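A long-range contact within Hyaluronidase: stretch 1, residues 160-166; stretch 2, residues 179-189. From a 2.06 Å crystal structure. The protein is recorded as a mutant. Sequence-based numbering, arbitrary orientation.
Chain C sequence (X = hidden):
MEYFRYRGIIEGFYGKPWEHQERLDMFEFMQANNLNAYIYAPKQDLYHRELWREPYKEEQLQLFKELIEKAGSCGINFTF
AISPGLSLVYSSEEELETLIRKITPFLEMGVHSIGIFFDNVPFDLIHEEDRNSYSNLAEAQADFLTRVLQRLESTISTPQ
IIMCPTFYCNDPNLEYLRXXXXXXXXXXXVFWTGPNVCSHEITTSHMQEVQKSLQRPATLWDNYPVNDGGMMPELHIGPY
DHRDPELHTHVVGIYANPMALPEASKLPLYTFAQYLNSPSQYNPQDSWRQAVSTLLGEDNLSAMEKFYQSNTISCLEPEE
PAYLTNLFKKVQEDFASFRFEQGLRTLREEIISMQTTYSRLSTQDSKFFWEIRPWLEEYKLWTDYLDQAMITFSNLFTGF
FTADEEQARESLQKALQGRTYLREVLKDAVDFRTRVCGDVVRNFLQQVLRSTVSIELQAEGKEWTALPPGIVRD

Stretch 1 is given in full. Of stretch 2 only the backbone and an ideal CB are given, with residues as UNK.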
# COMPACT_ATOMS: atom_id res chain seq x y z
N GLN C 160 13.17 25.47 1.33
CA GLN C 160 12.02 24.86 1.99
C GLN C 160 12.44 23.52 2.54
O GLN C 160 13.05 22.72 1.83
CB GLN C 160 10.87 24.68 1.02
CG GLN C 160 10.13 25.97 0.71
CD GLN C 160 9.09 25.81 -0.37
OE1 GLN C 160 9.23 24.97 -1.27
NE2 GLN C 160 8.04 26.63 -0.31
N ILE C 161 12.10 23.29 3.81
CA ILE C 161 12.33 22.01 4.44
C ILE C 161 10.97 21.39 4.76
O ILE C 161 10.07 22.05 5.29
CB ILE C 161 13.19 22.13 5.72
CG1 ILE C 161 14.60 22.62 5.37
CG2 ILE C 161 13.27 20.77 6.44
CD1 ILE C 161 15.42 23.06 6.56
N ILE C 162 10.85 20.11 4.43
CA ILE C 162 9.75 19.28 4.91
C ILE C 162 10.40 18.21 5.79
O ILE C 162 11.40 17.60 5.41
CB ILE C 162 8.87 18.70 3.77
CG1 ILE C 162 7.69 17.91 4.34
CG2 ILE C 162 9.67 17.84 2.80
CD1 ILE C 162 6.55 17.72 3.37
N MET C 163 9.87 18.03 6.99
CA MET C 163 10.42 17.05 7.92
C MET C 163 9.38 15.99 8.22
O MET C 163 8.18 16.27 8.17
CB MET C 163 10.94 17.73 9.20
CG MET C 163 9.89 18.22 10.20
SD MET C 163 9.29 16.97 11.37
CE MET C 163 10.74 16.71 12.39
N CYS C 164 9.85 14.78 8.52
CA CYS C 164 8.99 13.71 9.01
C CYS C 164 9.33 13.50 10.48
O CYS C 164 10.48 13.22 10.80
CB CYS C 164 9.17 12.41 8.23
SG CYS C 164 7.93 11.15 8.68
N PRO C 165 8.33 13.65 11.37
CA PRO C 165 8.60 13.42 12.79
C PRO C 165 8.81 11.94 13.11
O PRO C 165 8.42 11.07 12.33
CB PRO C 165 7.36 13.96 13.48
CG PRO C 165 6.28 14.00 12.45
CD PRO C 165 6.93 14.01 11.11
N THR C 166 9.42 11.69 14.26
CA THR C 166 9.63 10.33 14.77
C THR C 166 8.31 9.71 15.23
O THR C 166 8.12 8.50 15.12
CB THR C 166 10.69 10.33 15.89
OG1 THR C 166 11.90 10.89 15.37
CG2 THR C 166 10.96 8.94 16.40
N UNK C 179 5.78 19.98 21.40
CA UNK C 179 7.10 20.60 21.46
C UNK C 179 7.58 20.96 20.06
O UNK C 179 8.13 22.04 19.84
CB UNK C 179 8.10 19.67 22.14
N UNK C 180 7.35 20.06 19.11
CA UNK C 180 7.78 20.27 17.72
C UNK C 180 7.04 21.45 17.08
O UNK C 180 7.65 22.26 16.38
CB UNK C 180 7.55 19.00 16.90
N UNK C 181 5.74 21.56 17.33
CA UNK C 181 4.94 22.67 16.79
C UNK C 181 5.37 24.02 17.33
O UNK C 181 5.34 25.02 16.61
CB UNK C 181 3.46 22.45 17.10
N UNK C 182 5.76 24.04 18.61
CA UNK C 182 6.26 25.24 19.28
C UNK C 182 7.64 25.66 18.78
O UNK C 182 7.88 26.84 18.53
CB UNK C 182 6.31 25.01 20.79
N UNK C 183 8.55 24.70 18.62
CA UNK C 183 9.98 24.99 18.37
C UNK C 183 10.44 24.96 16.92
O UNK C 183 11.48 25.55 16.60
CB UNK C 183 10.83 23.99 19.15
N UNK C 184 9.71 24.27 16.04
CA UNK C 184 10.01 24.33 14.60
C UNK C 184 9.53 25.66 14.02
O UNK C 184 8.37 25.99 14.19
CB UNK C 184 9.36 23.16 13.86
N UNK C 185 10.40 26.39 13.29
CA UNK C 185 9.93 27.54 12.51
C UNK C 185 8.72 27.17 11.65
O UNK C 185 8.69 26.09 11.06
CB UNK C 185 11.06 28.08 11.62
N UNK C 186 7.74 28.07 11.58
CA UNK C 186 6.39 27.75 11.06
C UNK C 186 6.38 27.30 9.61
O UNK C 186 5.51 26.51 9.22
CB UNK C 186 5.48 28.97 11.20
N UNK C 187 7.32 27.79 8.81
CA UNK C 187 7.39 27.47 7.39
C UNK C 187 8.11 26.16 7.06
O UNK C 187 8.20 25.79 5.89
CB UNK C 187 8.09 28.62 6.66
N UNK C 188 8.63 25.46 8.07
CA UNK C 188 9.08 24.08 7.92
C UNK C 188 7.83 23.20 7.90
O UNK C 188 7.02 23.24 8.84
CB UNK C 188 10.04 23.67 9.04
N UNK C 189 7.66 22.44 6.83
CA UNK C 189 6.50 21.55 6.68
C UNK C 189 6.70 20.29 7.51
O UNK C 189 7.84 19.86 7.73
CB UNK C 189 6.28 21.19 5.21

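Position 179 has helical angles (-64/-43), and no atom of stretch 1 lies within 5.5 Å of its ideal CB; the visible atoms set no preference, and the deposited Ile 179 stays clear of stretch 1.

At 180 the backbone is again helical (-65/-42), but CA-to-CB points toward stretch 1. The gap beyond the CB is bordered by Met 163 CE and the ring of Pro 165, both apolar, so a side chain of two or more carbons beyond CB is needed to cross it; Leu, Met or Phe would be reasonable. The residue is Leu 180. Its CD2 lies 3.8 Å from Met 163 CE and also 3.8 Å from Pro 165 CB, so one methyl touches both; chi1 of -139° lies between wells.

Positions 181, 182 and 183 are helical and out of reach, leaving the choice open. They are Gly 181, Gln 182 and Arg 183; Arg 183 N donates to Ile 179 O (3.0 Å).

At 184 phi/psi change to -76/129, the first departure from the helix, while the CB points toward stretch 1. Met 163 offers only aliphatic surface and sulfur here, which suits a branched or flexible apolar chain. Leu 184 (m, t) brings CD1 to 4.0 Å from Met 163 CG.

Position 185, out of reach, has phi -49°, compatible with proline, and is Pro 185. It opens a type I turn closed by the bond from the backbone N of 188 to Pro 185 O (3.1 Å). Position 186, also out of reach, tolerates polar residues; Lys 186 NZ makes a weak hydrogen bond to Gly 181 O (3.2 Å). At 187 the CB points sideways, and phi/psi of -84/-2 suit the third turn position, where Asn, Asp or Ser would fit; the end of Asn 187 leads away.

At 188 the backbone is extended (-77/123). The ideal CB lies 4.1 Å from Ile 161 O, with the side chains of Ile 161 and Met 163 nearby, favoring Val, Ile or Leu. Ile 188 places CG2 4.1 Å from both Ile 161 CG2 and Met 163 CG.

Position 189 forms a parallel bridge with Ile 162 (CA to CA, 4.3 Å). The backbone bonds are independent of side-chain identity: the N of 189 donates to Ile 161 O (2.9 Å, 154°), and Met 163 N donates to the O of 189 (2.8 Å, 169°). The ideal CB, on the same sheet face as Ile 162, is 3.7 Å from Ile 162 CG1. Stretch 1 offers no charged partner, and the visible atoms do not single out one residue: a beta-branched chain such as Val or Thr would suit the strand and the Ile 162 contact, and a small polar or acidic chain is also compatible if its end turns off the apolar surface. The deposited Asp 189 packs its CB 3.7 Å from Ile 162 CG1, and its carboxylate makes no hydrogen bond to stretch 1.

Stretch 2, residues 179-189: ILGQRLPKNID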
# COMPACT_ATOMS: atom_id res chain seq x y z
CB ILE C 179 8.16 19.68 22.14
CG1 ILE C 179 7.82 19.44 23.61
CG2 ILE C 179 9.56 20.28 22.03
CD1 ILE C 179 8.44 18.18 24.19
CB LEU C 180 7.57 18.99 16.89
CG LEU C 180 8.64 18.57 15.89
CD1 LEU C 180 9.98 18.29 16.56
CD2 LEU C 180 8.14 17.33 15.15
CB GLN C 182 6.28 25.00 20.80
CG GLN C 182 6.64 26.20 21.68
CD GLN C 182 5.67 27.36 21.53
OE1 GLN C 182 4.47 27.17 21.37
NE2 GLN C 182 6.20 28.58 21.59
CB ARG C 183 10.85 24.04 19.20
CG ARG C 183 10.57 24.13 20.69
CD ARG C 183 11.81 23.87 21.52
NE ARG C 183 11.52 24.04 22.95
CZ ARG C 183 12.44 24.15 23.91
NH1 ARG C 183 13.75 24.11 23.63
NH2 ARG C 183 12.04 24.31 25.17
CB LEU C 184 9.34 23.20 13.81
CG LEU C 184 9.96 21.81 13.83
CD1 LEU C 184 9.07 20.86 13.04
CD2 LEU C 184 11.37 21.81 13.24
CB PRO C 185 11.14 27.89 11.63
CG PRO C 185 12.32 27.41 12.40
CD PRO C 185 11.87 26.23 13.21
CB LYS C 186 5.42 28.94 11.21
CG LYS C 186 5.20 29.46 12.62
CD LYS C 186 4.56 28.45 13.55
CE LYS C 186 4.32 29.05 14.93
NZ LYS C 186 4.61 28.09 16.03
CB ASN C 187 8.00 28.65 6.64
CG ASN C 187 7.16 29.93 6.76
OD1 ASN C 187 5.93 29.88 6.87
ND2 ASN C 187 7.83 31.08 6.72
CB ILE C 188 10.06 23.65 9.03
CG1 ILE C 188 11.35 24.48 8.93
CG2 ILE C 188 10.34 22.14 8.95
CD1 ILE C 188 12.46 24.11 9.89
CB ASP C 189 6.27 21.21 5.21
CG ASP C 189 5.61 22.35 4.44
OD1 ASP C 189 4.52 22.80 4.86
OD2 ASP C 189 6.15 22.79 3.42
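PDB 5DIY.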